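PDB 4HKJ: CPXV203 protein from Cowpox virus, which probably binds host MHC class I molecules and holds them back from the cell surface, as a poxvirus T4-family immune-evasion protein. Local coordinates for residues 13-18 with 148-153; 19-24 with 142-147; 67-72 with 84-89; 101-106 with 129-134. One frame throughout, in Å; residues are numbered along the deposited sequence.

Contact 1 (13-18 with 148-153)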
loop_
_atom_site.group_PDB
_atom_site.type_symbol
_atom_site.label_atom_id
_atom_site.label_comp_id
_atom_site.label_asym_id
_atom_site.label_seq_id
_atom_site.Cartn_x
_atom_site.Cartn_y
_atom_site.Cartn_z
ATOM N N GLU D 13 5.194 -13.061 -26.194
ATOM C CA GLU D 13 4.212 -14.142 -26.201
ATOM C C GLU D 13 4.145 -14.887 -24.867
ATOM O O GLU D 13 3.185 -15.610 -24.601
ATOM C CB GLU D 13 4.497 -15.125 -27.341
ATOM C CG GLU D 13 4.415 -14.512 -28.734
ATOM C CD GLU D 13 4.485 -15.554 -29.837
ATOM O OE1 GLU D 13 4.419 -16.762 -29.522
ATOM O OE2 GLU D 13 4.604 -15.167 -31.019
ATOM N N THR D 14 5.166 -14.712 -24.033
ATOM C CA THR D 14 5.203 -15.365 -22.729
ATOM C C THR D 14 4.446 -14.543 -21.694
ATOM O O THR D 14 4.939 -13.514 -21.234
ATOM C CB THR D 14 6.648 -15.566 -22.236
ATOM O OG1 THR D 14 7.411 -16.252 -23.237
ATOM C CG2 THR D 14 6.665 -16.373 -20.946
ATOM N N TRP D 15 3.253 -14.998 -21.327
ATOM C CA TRP D 15 2.439 -14.298 -20.337
ATOM C C TRP D 15 2.506 -14.972 -18.969
ATOM O O TRP D 15 2.394 -16.191 -18.863
ATOM C CB TRP D 15 0.990 -14.192 -20.814
ATOM C CG TRP D 15 0.790 -13.142 -21.861
ATOM C CD1 TRP D 15 1.187 -13.199 -23.165
ATOM C CD2 TRP D 15 0.140 -11.876 -21.694
ATOM N NE1 TRP D 15 0.828 -12.045 -23.820
ATOM C CE2 TRP D 15 0.183 -11.218 -22.939
ATOM C CE3 TRP D 15 -0.475 -11.238 -20.614
ATOM C CZ2 TRP D 15 -0.365 -9.952 -23.132
ATOM C CZ3 TRP D 15 -1.018 -9.980 -20.808
ATOM C CH2 TRP D 15 -0.960 -9.351 -22.057
ATOM N N LYS D 16 2.691 -14.170 -17.926
ATOM C CA LYS D 16 2.789 -14.695 -16.570
ATOM C C LYS D 16 1.721 -14.109 -15.651
ATOM O O LYS D 16 1.387 -12.926 -15.742
ATOM C CB LYS D 16 4.182 -14.436 -15.990
ATOM C CG LYS D 16 5.306 -15.063 -16.792
ATOM C CD LYS D 16 6.623 -15.022 -16.036
ATOM C CE LYS D 16 7.716 -15.743 -16.809
ATOM N NZ LYS D 16 9.003 -15.768 -16.063
ATOM N N LEU D 17 1.191 -14.945 -14.765
ATOM C CA LEU D 17 0.155 -14.518 -13.833
ATOM C C LEU D 17 0.567 -14.750 -12.384
ATOM O O LEU D 17 0.961 -15.854 -12.008
ATOM C CB LEU D 17 -1.158 -15.249 -14.117
ATOM C CG LEU D 17 -2.305 -14.991 -13.131
ATOM C CD1 LEU D 17 -2.676 -13.517 -13.102
ATOM C CD2 LEU D 17 -3.514 -15.846 -13.476
ATOM N N LYS D 18 0.471 -13.698 -11.576
ATOM C CA LYS D 18 0.749 -13.800 -10.151
ATOM C C LYS D 18 -0.347 -13.127 -9.340
ATOM O O LYS D 18 -0.605 -11.934 -9.499
ATOM C CB LYS D 18 2.098 -13.171 -9.809
ATOM C CG LYS D 18 2.394 -13.145 -8.317
ATOM C CD LYS D 18 3.713 -12.455 -8.018
ATOM C CE LYS D 18 4.880 -13.188 -8.656
ATOM N NZ LYS D 18 6.176 -12.523 -8.351
ATOM N N TYR D 148 -2.333 -8.005 -7.750
ATOM C CA TYR D 148 -2.603 -8.642 -9.033
ATOM C C TYR D 148 -1.613 -8.196 -10.106
ATOM O O TYR D 148 -1.321 -7.007 -10.245
ATOM C CB TYR D 148 -4.051 -8.362 -9.453
ATOM C CG TYR D 148 -4.297 -8.291 -10.944
ATOM C CD1 TYR D 148 -4.229 -9.429 -11.737
ATOM C CD2 TYR D 148 -4.632 -7.088 -11.551
ATOM C CE1 TYR D 148 -4.465 -9.366 -13.097
ATOM C CE2 TYR D 148 -4.873 -7.014 -12.909
ATOM C CZ TYR D 148 -4.787 -8.156 -13.677
ATOM O OH TYR D 148 -5.024 -8.091 -15.031
ATOM N N SER D 149 -1.092 -9.164 -10.853
ATOM C CA SER D 149 -0.121 -8.892 -11.906
ATOM C C SER D 149 -0.265 -9.887 -13.054
ATOM O O SER D 149 -0.172 -11.099 -12.852
ATOM C CB SER D 149 1.301 -8.932 -11.344
ATOM O OG SER D 149 2.251 -8.599 -12.341
ATOM N N PHE D 150 -0.491 -9.367 -14.256
ATOM C CA PHE D 150 -0.718 -10.207 -15.426
ATOM C C PHE D 150 -0.244 -9.501 -16.693
ATOM O O PHE D 150 -0.950 -8.655 -17.243
ATOM C CB PHE D 150 -2.206 -10.552 -15.539
ATOM C CG PHE D 150 -2.513 -11.612 -16.559
ATOM C CD1 PHE D 150 -1.896 -12.848 -16.496
ATOM C CD2 PHE D 150 -3.434 -11.379 -17.566
ATOM C CE1 PHE D 150 -2.180 -13.831 -17.424
ATOM C CE2 PHE D 150 -3.723 -12.360 -18.500
ATOM C CZ PHE D 150 -3.095 -13.587 -18.428
HETATM N N MSE D 151 0.952 -9.853 -17.152
HETATM C CA MSE D 151 1.541 -9.231 -18.334
HETATM C C MSE D 151 2.656 -10.090 -18.914
HETATM O O MSE D 151 3.099 -11.048 -18.286
HETATM C CB MSE D 151 2.079 -7.841 -17.991
HETATM C CG MSE D 151 3.049 -7.828 -16.823
HETATM SE SE MSE D 151 3.574 -6.025 -16.298
HETATM C CE MSE D 151 4.575 -6.466 -14.682
ATOM N N ASN D 152 3.104 -9.744 -20.116
ATOM C CA ASN D 152 4.177 -10.490 -20.765
ATOM C C ASN D 152 5.567 -10.016 -20.350
ATOM O O ASN D 152 5.712 -8.978 -19.706
ATOM C CB ASN D 152 4.021 -10.470 -22.291
ATOM C CG ASN D 152 3.856 -9.068 -22.845
ATOM O OD1 ASN D 152 4.287 -8.090 -22.236
ATOM N ND2 ASN D 152 3.233 -8.966 -24.013
ATOM N N GLU D 153 6.585 -10.785 -20.724
ATOM C CA GLU D 153 7.958 -10.501 -20.314
ATOM C C GLU D 153 8.508 -9.207 -20.908
ATOM O O GLU D 153 9.411 -8.596 -20.342
ATOM C CB GLU D 153 8.878 -11.673 -20.663
ATOM C CG GLU D 153 8.708 -12.880 -19.757
ATOM C CD GLU D 153 9.077 -12.579 -18.318
ATOM O OE1 GLU D 153 10.281 -12.396 -18.040
ATOM O OE2 GLU D 153 8.165 -12.521 -17.470
#

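Contact 2 (19-24 with 142-147)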
loop_
_atom_site.group_PDB
_atom_site.type_symbol
_atom_site.label_atom_id
_atom_site.label_comp_id
_atom_site.label_asym_id
_atom_site.label_seq_id
_atom_site.Cartn_x
_atom_site.Cartn_y
_atom_site.Cartn_z
ATOM N N ILE D 19 -0.994 -13.898 -8.473
ATOM C CA ILE D 19 -1.994 -13.353 -7.565
ATOM C C ILE D 19 -1.513 -13.464 -6.123
ATOM O O ILE D 19 -1.351 -14.566 -5.597
ATOM C CB ILE D 19 -3.347 -14.073 -7.705
ATOM C CG1 ILE D 19 -3.869 -13.963 -9.138
ATOM C CG2 ILE D 19 -4.357 -13.496 -6.727
ATOM C CD1 ILE D 19 -5.239 -14.577 -9.340
ATOM N N GLY D 20 -1.280 -12.319 -5.490
ATOM C CA GLY D 20 -0.873 -12.287 -4.099
ATOM C C GLY D 20 -2.049 -11.962 -3.199
ATOM O O GLY D 20 -2.938 -11.203 -3.583
HETATM N N MSE D 21 -2.059 -12.540 -2.002
HETATM C CA MSE D 21 -3.149 -12.317 -1.060
HETATM C C MSE D 21 -2.668 -12.411 0.384
HETATM O O MSE D 21 -2.195 -13.459 0.822
HETATM C CB MSE D 21 -4.280 -13.315 -1.307
HETATM C CG MSE D 21 -5.461 -13.163 -0.366
HETATM SE SE MSE D 21 -6.957 -14.322 -0.839
HETATM C CE MSE D 21 -7.235 -13.710 -2.671
ATOM N N CYS D 22 -2.784 -11.307 1.116
ATOM C CA CYS D 22 -2.359 -11.265 2.510
ATOM C C CYS D 22 -3.559 -11.349 3.447
ATOM O O CYS D 22 -4.464 -10.518 3.388
ATOM C CB CYS D 22 -1.556 -9.992 2.792
ATOM S SG CYS D 22 -0.852 -9.899 4.461
ATOM N N ILE D 23 -3.559 -12.361 4.307
ATOM C CA ILE D 23 -4.646 -12.561 5.255
ATOM C C ILE D 23 -4.154 -12.355 6.684
ATOM O O ILE D 23 -3.202 -13.003 7.119
ATOM C CB ILE D 23 -5.244 -13.976 5.136
ATOM C CG1 ILE D 23 -5.427 -14.362 3.667
ATOM C CG2 ILE D 23 -6.562 -14.062 5.885
ATOM C CD1 ILE D 23 -5.906 -15.784 3.464
ATOM N N GLN D 24 -4.802 -11.449 7.410
ATOM C CA GLN D 24 -4.443 -11.193 8.800
ATOM C C GLN D 24 -5.470 -11.798 9.754
ATOM O O GLN D 24 -6.674 -11.598 9.596
ATOM C CB GLN D 24 -4.294 -9.691 9.060
ATOM C CG GLN D 24 -3.850 -9.346 10.476
ATOM C CD GLN D 24 -3.642 -7.859 10.682
ATOM O OE1 GLN D 24 -4.401 -7.036 10.171
ATOM N NE2 GLN D 24 -2.603 -7.507 11.432
ATOM N N ASN D 142 -9.067 -10.472 10.126
ATOM C CA ASN D 142 -9.064 -9.052 10.457
ATOM C C ASN D 142 -8.931 -8.149 9.233
ATOM O O ASN D 142 -9.563 -7.093 9.158
ATOM C CB ASN D 142 -7.948 -8.740 11.455
ATOM C CG ASN D 142 -8.117 -7.389 12.114
ATOM O OD1 ASN D 142 -9.236 -6.895 12.262
ATOM N ND2 ASN D 142 -7.007 -6.780 12.513
ATOM N N HIS D 143 -8.104 -8.565 8.279
ATOM C CA HIS D 143 -7.899 -7.797 7.054
ATOM C C HIS D 143 -7.421 -8.683 5.906
ATOM O O HIS D 143 -6.702 -9.658 6.121
ATOM C CB HIS D 143 -6.901 -6.662 7.290
ATOM C CG HIS D 143 -6.727 -5.761 6.108
ATOM N ND1 HIS D 143 -5.874 -6.055 5.067
ATOM C CD2 HIS D 143 -7.301 -4.574 5.799
ATOM C CE1 HIS D 143 -5.929 -5.089 4.168
ATOM N NE2 HIS D 143 -6.787 -4.178 4.589
ATOM N N LEU D 144 -7.825 -8.334 4.687
ATOM C CA LEU D 144 -7.424 -9.078 3.498
ATOM C C LEU D 144 -7.041 -8.137 2.359
ATOM O O LEU D 144 -7.829 -7.280 1.957
ATOM C CB LEU D 144 -8.543 -10.023 3.051
ATOM C CG LEU D 144 -8.251 -11.003 1.914
ATOM C CD1 LEU D 144 -8.875 -12.355 2.211
ATOM C CD2 LEU D 144 -8.760 -10.473 0.582
ATOM N N GLY D 145 -5.827 -8.303 1.844
ATOM C CA GLY D 145 -5.358 -7.518 0.718
ATOM C C GLY D 145 -5.029 -8.409 -0.462
ATOM O O GLY D 145 -4.597 -9.547 -0.287
ATOM N N VAL D 146 -5.243 -7.895 -1.670
ATOM C CA VAL D 146 -4.995 -8.670 -2.884
ATOM C C VAL D 146 -4.153 -7.893 -3.889
ATOM O O VAL D 146 -4.524 -6.797 -4.307
ATOM C CB VAL D 146 -6.303 -9.091 -3.568
ATOM C CG1 VAL D 146 -6.017 -9.804 -4.882
ATOM C CG2 VAL D 146 -7.128 -9.972 -2.651
ATOM N N ASN D 147 -3.021 -8.468 -4.282
ATOM C CA ASN D 147 -2.209 -7.878 -5.336
ATOM C C ASN D 147 -2.327 -8.694 -6.616
ATOM O O ASN D 147 -2.418 -9.921 -6.575
ATOM C CB ASN D 147 -0.752 -7.750 -4.900
ATOM C CG ASN D 147 -0.113 -6.465 -5.391
ATOM O OD1 ASN D 147 -0.186 -5.428 -4.728
ATOM N ND2 ASN D 147 0.516 -6.525 -6.559
#

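Contact 3 (67-72 with 84-89)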
loop_
_atom_site.group_PDB
_atom_site.type_symbol
_atom_site.label_atom_id
_atom_site.label_comp_id
_atom_site.label_asym_id
_atom_site.label_seq_id
_atom_site.Cartn_x
_atom_site.Cartn_y
_atom_site.Cartn_z
ATOM N N PHE D 67 -7.311 -24.708 -15.990
ATOM C CA PHE D 67 -7.423 -23.678 -14.962
ATOM C C PHE D 67 -6.298 -22.661 -15.122
ATOM O O PHE D 67 -5.165 -23.021 -15.438
ATOM C CB PHE D 67 -7.393 -24.314 -13.568
ATOM C CG PHE D 67 -7.922 -23.423 -12.481
ATOM C CD1 PHE D 67 -9.279 -23.161 -12.378
ATOM C CD2 PHE D 67 -7.066 -22.860 -11.550
ATOM C CE1 PHE D 67 -9.769 -22.344 -11.376
ATOM C CE2 PHE D 67 -7.551 -22.043 -10.546
ATOM C CZ PHE D 67 -8.904 -21.784 -10.458
ATOM N N ILE D 68 -6.616 -21.387 -14.909
ATOM C CA ILE D 68 -5.668 -20.310 -15.180
ATOM C C ILE D 68 -4.533 -20.246 -14.154
ATOM O O ILE D 68 -3.518 -19.588 -14.381
ATOM C CB ILE D 68 -6.380 -18.938 -15.283
ATOM C CG1 ILE D 68 -5.579 -17.976 -16.164
ATOM C CG2 ILE D 68 -6.624 -18.350 -13.905
ATOM C CD1 ILE D 68 -6.289 -16.672 -16.454
ATOM N N ILE D 69 -4.707 -20.936 -13.032
ATOM C CA ILE D 69 -3.672 -20.997 -12.003
ATOM C C ILE D 69 -2.970 -22.352 -12.017
ATOM O O ILE D 69 -3.621 -23.396 -12.067
ATOM C CB ILE D 69 -4.253 -20.724 -10.600
ATOM C CG1 ILE D 69 -4.913 -19.346 -10.563
ATOM C CG2 ILE D 69 -3.167 -20.821 -9.541
ATOM C CD1 ILE D 69 -5.502 -18.985 -9.216
ATOM N N ALA D 70 -1.640 -22.333 -11.977
ATOM C CA ALA D 70 -0.852 -23.559 -12.062
ATOM C C ALA D 70 -0.106 -23.895 -10.769
ATOM O O ALA D 70 -0.017 -25.061 -10.385
ATOM C CB ALA D 70 0.122 -23.482 -13.232
ATOM N N THR D 71 0.427 -22.875 -10.103
ATOM C CA THR D 71 1.251 -23.094 -8.916
ATOM C C THR D 71 0.726 -22.321 -7.703
ATOM O O THR D 71 0.219 -21.208 -7.838
ATOM C CB THR D 71 2.725 -22.715 -9.185
ATOM O OG1 THR D 71 3.159 -23.310 -10.413
ATOM C CG2 THR D 71 3.628 -23.187 -8.054
ATOM N N THR D 72 0.849 -22.922 -6.522
ATOM C CA THR D 72 0.417 -22.287 -5.280
ATOM C C THR D 72 1.542 -22.294 -4.246
ATOM O O THR D 72 2.188 -23.319 -4.028
ATOM C CB THR D 72 -0.814 -22.996 -4.687
ATOM O OG1 THR D 72 -1.772 -23.249 -5.721
ATOM C CG2 THR D 72 -1.455 -22.139 -3.605
ATOM N N ILE D 84 -0.464 -15.929 0.585
ATOM C CA ILE D 84 -0.643 -16.967 -0.428
ATOM C C ILE D 84 -0.353 -16.408 -1.818
ATOM O O ILE D 84 -0.786 -15.305 -2.152
ATOM C CB ILE D 84 -2.076 -17.538 -0.407
ATOM C CG1 ILE D 84 -2.450 -18.003 1.003
ATOM C CG2 ILE D 84 -2.215 -18.682 -1.399
ATOM C CD1 ILE D 84 -3.840 -18.593 1.105
ATOM N N GLU D 85 0.380 -17.168 -2.627
ATOM C CA GLU D 85 0.732 -16.724 -3.973
ATOM C C GLU D 85 0.329 -17.733 -5.043
ATOM O O GLU D 85 0.893 -18.824 -5.125
ATOM C CB GLU D 85 2.232 -16.440 -4.072
ATOM C CG GLU D 85 2.673 -15.912 -5.428
ATOM C CD GLU D 85 4.179 -15.804 -5.549
ATOM O OE1 GLU D 85 4.859 -16.850 -5.466
ATOM O OE2 GLU D 85 4.686 -14.676 -5.719
ATOM N N PHE D 86 -0.646 -17.359 -5.864
ATOM C CA PHE D 86 -1.063 -18.186 -6.989
ATOM C C PHE D 86 -0.289 -17.772 -8.238
ATOM O O PHE D 86 -0.243 -16.590 -8.581
ATOM C CB PHE D 86 -2.569 -18.055 -7.219
ATOM C CG PHE D 86 -3.400 -18.448 -6.030
ATOM C CD1 PHE D 86 -3.738 -19.775 -5.812
ATOM C CD2 PHE D 86 -3.845 -17.493 -5.131
ATOM C CE1 PHE D 86 -4.504 -20.140 -4.719
ATOM C CE2 PHE D 86 -4.612 -17.852 -4.037
ATOM C CZ PHE D 86 -4.941 -19.177 -3.832
ATOM N N SER D 87 0.318 -18.742 -8.915
ATOM C CA SER D 87 1.219 -18.433 -10.023
ATOM C C SER D 87 0.934 -19.229 -11.296
ATOM O O SER D 87 0.260 -20.258 -11.267
ATOM C CB SER D 87 2.670 -18.654 -9.591
ATOM O OG SER D 87 2.942 -17.995 -8.368
ATOM N N ASN D 88 1.459 -18.730 -12.411
ATOM C CA ASN D 88 1.432 -19.436 -13.686
ATOM C C ASN D 88 2.493 -18.852 -14.612
ATOM O O ASN D 88 2.352 -17.732 -15.103
ATOM C CB ASN D 88 0.048 -19.355 -14.335
ATOM C CG ASN D 88 -0.124 -20.346 -15.479
ATOM O OD1 ASN D 88 0.823 -20.650 -16.204
ATOM N ND2 ASN D 88 -1.339 -20.856 -15.639
ATOM N N SER D 89 3.552 -19.621 -14.845
ATOM C CA SER D 89 4.702 -19.141 -15.609
ATOM C C SER D 89 4.383 -18.886 -17.081
ATOM O O SER D 89 5.056 -18.090 -17.736
ATOM C CB SER D 89 5.877 -20.115 -15.480
ATOM O OG SER D 89 5.534 -21.403 -15.954
#

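Contact 4 (101-106 with 129-134)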
loop_
_atom_site.group_PDB
_atom_site.type_symbol
_atom_site.label_atom_id
_atom_site.label_comp_id
_atom_site.label_asym_id
_atom_site.label_seq_id
_atom_site.Cartn_x
_atom_site.Cartn_y
_atom_site.Cartn_z
ATOM N N SER D 101 -12.618 -18.616 -17.838
ATOM C CA SER D 101 -11.424 -19.000 -17.096
ATOM C C SER D 101 -10.709 -17.782 -16.521
ATOM O O SER D 101 -9.755 -17.918 -15.754
ATOM C CB SER D 101 -10.474 -19.803 -17.985
ATOM O OG SER D 101 -11.072 -21.014 -18.409
ATOM N N LYS D 102 -11.172 -16.591 -16.891
ATOM C CA LYS D 102 -10.571 -15.356 -16.401
ATOM C C LYS D 102 -11.428 -14.681 -15.333
ATOM O O LYS D 102 -11.122 -13.578 -14.879
ATOM C CB LYS D 102 -10.282 -14.397 -17.559
ATOM C CG LYS D 102 -9.227 -14.918 -18.523
ATOM C CD LYS D 102 -8.936 -13.927 -19.639
ATOM C CE LYS D 102 -10.129 -13.761 -20.566
ATOM N NZ LYS D 102 -9.815 -12.848 -21.698
ATOM N N HIS D 103 -12.506 -15.351 -14.938
ATOM C CA HIS D 103 -13.310 -14.905 -13.808
ATOM C C HIS D 103 -13.033 -15.795 -12.605
ATOM O O HIS D 103 -13.437 -16.957 -12.571
ATOM C CB HIS D 103 -14.800 -14.917 -14.155
ATOM C CG HIS D 103 -15.247 -13.716 -14.926
ATOM N ND1 HIS D 103 -15.028 -13.574 -16.279
ATOM C CD2 HIS D 103 -15.894 -12.594 -14.531
ATOM C CE1 HIS D 103 -15.525 -12.421 -16.685
ATOM N NE2 HIS D 103 -16.057 -11.806 -15.644
ATOM N N ILE D 104 -12.336 -15.237 -11.619
ATOM C CA ILE D 104 -11.875 -16.004 -10.468
ATOM C C ILE D 104 -12.718 -15.751 -9.221
ATOM O O ILE D 104 -12.960 -14.604 -8.847
ATOM C CB ILE D 104 -10.402 -15.679 -10.146
ATOM C CG1 ILE D 104 -9.517 -15.925 -11.369
ATOM C CG2 ILE D 104 -9.920 -16.494 -8.959
ATOM C CD1 ILE D 104 -9.548 -17.351 -11.870
ATOM N N LEU D 105 -13.160 -16.830 -8.582
ATOM C CA LEU D 105 -13.867 -16.736 -7.311
ATOM C C LEU D 105 -13.074 -17.429 -6.208
ATOM O O LEU D 105 -12.864 -18.642 -6.249
ATOM C CB LEU D 105 -15.262 -17.351 -7.415
ATOM C CG LEU D 105 -15.995 -17.521 -6.080
ATOM C CD1 LEU D 105 -16.242 -16.173 -5.415
ATOM C CD2 LEU D 105 -17.298 -18.283 -6.270
ATOM N N ILE D 106 -12.637 -16.652 -5.223
ATOM C CA ILE D 106 -11.816 -17.179 -4.141
ATOM C C ILE D 106 -12.546 -17.135 -2.801
ATOM O O ILE D 106 -13.013 -16.082 -2.369
ATOM C CB ILE D 106 -10.480 -16.419 -4.040
ATOM C CG1 ILE D 106 -9.666 -16.623 -5.318
ATOM C CG2 ILE D 106 -9.691 -16.878 -2.829
ATOM C CD1 ILE D 106 -8.325 -15.921 -5.321
ATOM N N TYR D 129 -8.380 -8.288 -18.321
ATOM C CA TYR D 129 -7.569 -9.498 -18.270
ATOM C C TYR D 129 -8.032 -10.473 -17.190
ATOM O O TYR D 129 -7.951 -11.689 -17.367
ATOM C CB TYR D 129 -6.095 -9.150 -18.049
ATOM C CG TYR D 129 -5.453 -8.383 -19.185
ATOM C CD1 TYR D 129 -6.017 -8.375 -20.453
ATOM C CD2 TYR D 129 -4.279 -7.669 -18.987
ATOM C CE1 TYR D 129 -5.430 -7.675 -21.491
ATOM C CE2 TYR D 129 -3.685 -6.966 -20.020
ATOM C CZ TYR D 129 -4.266 -6.973 -21.270
ATOM O OH TYR D 129 -3.681 -6.277 -22.302
ATOM N N LEU D 130 -8.519 -9.941 -16.073
ATOM C CA LEU D 130 -8.839 -10.781 -14.925
ATOM C C LEU D 130 -9.935 -10.193 -14.038
ATOM O O LEU D 130 -10.077 -8.975 -13.927
ATOM C CB LEU D 130 -7.575 -11.022 -14.093
ATOM C CG LEU D 130 -7.561 -12.262 -13.198
ATOM C CD1 LEU D 130 -7.586 -13.526 -14.046
ATOM C CD2 LEU D 130 -6.349 -12.250 -12.281
ATOM N N HIS D 131 -10.706 -11.078 -13.412
ATOM C CA HIS D 131 -11.715 -10.686 -12.435
ATOM C C HIS D 131 -11.484 -11.454 -11.137
ATOM O O HIS D 131 -11.544 -12.683 -11.119
ATOM C CB HIS D 131 -13.123 -10.974 -12.965
ATOM C CG HIS D 131 -13.474 -10.211 -14.206
ATOM N ND1 HIS D 131 -13.120 -10.638 -15.468
ATOM C CD2 HIS D 131 -14.152 -9.053 -14.376
ATOM C CE1 HIS D 131 -13.564 -9.773 -16.362
ATOM N NE2 HIS D 131 -14.193 -8.802 -15.726
ATOM N N ILE D 132 -11.210 -10.734 -10.053
ATOM C CA ILE D 132 -10.951 -11.378 -8.769
ATOM C C ILE D 132 -12.000 -11.023 -7.717
ATOM O O ILE D 132 -12.105 -9.875 -7.287
ATOM C CB ILE D 132 -9.546 -11.038 -8.226
ATOM C CG1 ILE D 132 -8.467 -11.514 -9.202
ATOM C CG2 ILE D 132 -9.337 -11.668 -6.857
ATOM C CD1 ILE D 132 -7.050 -11.268 -8.720
ATOM N N THR D 133 -12.775 -12.024 -7.310
ATOM C CA THR D 133 -13.773 -11.848 -6.260
ATOM C C THR D 133 -13.388 -12.675 -5.036
ATOM O O THR D 133 -13.076 -13.860 -5.151
ATOM C CB THR D 133 -15.174 -12.266 -6.742
ATOM O OG1 THR D 133 -15.475 -11.603 -7.977
ATOM C CG2 THR D 133 -16.225 -11.900 -5.709
ATOM N N VAL D 134 -13.406 -12.046 -3.865
ATOM C CA VAL D 134 -12.998 -12.723 -2.637
ATOM C C VAL D 134 -14.116 -12.804 -1.601
ATOM O O VAL D 134 -14.716 -11.793 -1.231
ATOM C CB VAL D 134 -11.767 -12.048 -2.003
ATOM C CG1 VAL D 134 -11.422 -12.708 -0.675
ATOM C CG2 VAL D 134 -10.588 -12.112 -2.954
#

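Contact 1 (13-18 with 148-153)
Trp15 to Lys18 run antiparallel to Tyr148 to Asn152, with the strand axes 4.7 Å apart at their closest and 171° between their directions. Lys16 and Met151 form a hydrogen-bonded pair, with Lys16 N 3.2 Å from Met151 O. Lys18 and Ser149 form the next, through Lys18 N and Ser149 O at 3.0 Å. The alternate, non-hydrogen-bonded pairs, Trp15 with Asn152 and Leu17 with Phe150, put their side chains on one face of the sheet. There the indole of Trp15 lies over its partner, and Asn152 CB makes a CH-pi contact 3.9 Å from the centroid of the five-membered ring, 9° off its normal. CE3 of the indole stands above the rim of the Phe150 ring, the two planes oblique to each other; Leu17 CB approaches Phe150 obliquely from across the plane, 3.5 Å from CD1. This is an antiparallel ladder between strands 15-25 and 141-152 that ends at a helix: Asn152 is the N-cap of helix 153-158, with CG between the backbone N and the carbonyl carbon (chi1 52°) and OD1 accepting from Glu155 N. Glu153 N donates to Thr14 O at 3.2 Å. On the other face the extended chain of Lys16 crosses the bent Glu153 side chain. Glu153 OE2 touches CD and CE of Lys16 and forms a long salt bridge to its NZ at 3.6 Å, while Glu153 OE1 is bridged to Arg156.

Contact 2 (19-24 with 142-147)
Met21, a selenomethionine, lies beside Val146 across a non-hydrogen-bonded pair, the two side chains pointing the same way. Its CB is 3.9 Å from Gly145 O, and CG, anti to the backbone N (chi1 180°), passes the same oxygen at 3.7 Å. Farther out the selenium atom SE of Met21 meets Leu144 CD1 at 4.1 Å. The chain then bends (chi3 -57°), and the terminal CE closes on Val146 CG2 at 3.7 Å. Ile23 CG1 touches the same Leu144 CD1, and the contacts on this face are apolar. The hydrogen-bonded pairs flank Met21 and Val146 along the ladder: Gly20 exchanges two hydrogen bonds with Asn147 and Cys22 two with Gly145, including Cys22 N to Gly145 O at 2.9 Å. On the opposite face the Cys22 side chain forms a disulfide with Cys169. Towards the corner at Asn142, the side chains of Gln24 and Asn142 lie side by side, while Asn142 OD1 and His143 NE2 are hydrogen-bonded to the chain of another protein. The apolar face packs on the second sheet of this beta sandwich, with Met21 against Ile106 and Val108 of strand 103-110, Leu144 against Val134 of strand 131-137, and Val146 against Tyr124 of strand 119-126.

Contact 3 (67-72 with 84-89)
Asn88 CG is anti to the backbone N (chi1 -166°), on the side of the loop at Ile68, and Phe86 CG is anti to its own carbonyl carbon (chi1 -59°), on the side of Ile69 and Thr72. Asn88 ND2 donates to Ile68 O at 2.8 Å. The oxygen lies close to the plane of the amide, but ND2 stands well above the carbonyl plane, 61° out of it. Asn88 OD1 accepts from Asn90 N, so both ends of the amide are held. Where strand 71-77 begins its hairpin with strand 81-88, Ala70 and Thr71 together face Ser87 in a classic beta bulge. Ser87 O accepts from Ala70 N and from Thr71 N, each at 2.9 Å, and Ser87 N returns a bond to Thr71 O at 2.7 Å. On the inner face Ile69 crosses Phe86, with CG2 and CD1 of Ile69 both 3.7 Å from Phe86 CB. Thr72 lies alongside, its CG2 3.8 Å from Phe86 CE1. Leu46 and Val57 of the facing sheet also pack on Phe86.

Contact 4 (101-106 with 129-134)
His103 and His131 stack where two parallel strands, 103-110 and 131-137, run side by side with their axes 16° apart. Hydrogen bonding follows the parallel pattern. His131 N donates to Lys102 O at 2.9 Å and Ile104 N to His131 O at 2.7 Å; Thr133 then repeats this, bonding through N to Ile104 O and through O to Ile106 N. The aromatic contact is an offset stack, the imidazole planes 8° apart and the ring centroids 3.6 Å, with His103 NE2 over the centre of the His131 ring. Apolar contacts fill the other face, where Ile104 CG1 meets Leu130 CD1 at 4.1 Å and Ile106 lies against Val134. Ahead of the strands, the Lys102 side chain passes Tyr129 O, with CD at 3.3 Å, and NZ is hydrogen-bonded to Pro94 O. His103 ND1 is likewise hydrogen-bonded, to Asp99 O, which would help to set the rotation of that ring. With the two imidazoles stacked face to face, a positive charge on both at once would probably be unfavourable.

Contacts 1 and 2 are successive halves of one ladder between strands 15-25 and 141-152, their centres about 20 Å apart. Contact 3 adds the next two strands of that sheet, 81-88 and 71-77, its centre about 11 Å from that of contact 1: Leu17 N probably bonds to Asn88 O, and Ile19 N to Phe86 O at 2.8 Å. Contact 4 belongs to the facing sheet and supplies part of the core. Its Leu130 meets Leu17 and Tyr148, and Met21 CE reaches Ile106 CD1 at 3.6 Å. Ile68 of contact 3 packs on Ile104 and Lys102. Asn142 and His143 of contact 2 are hydrogen-bonded to another protein chain, and Tyr129 of contact 4 also packs on one.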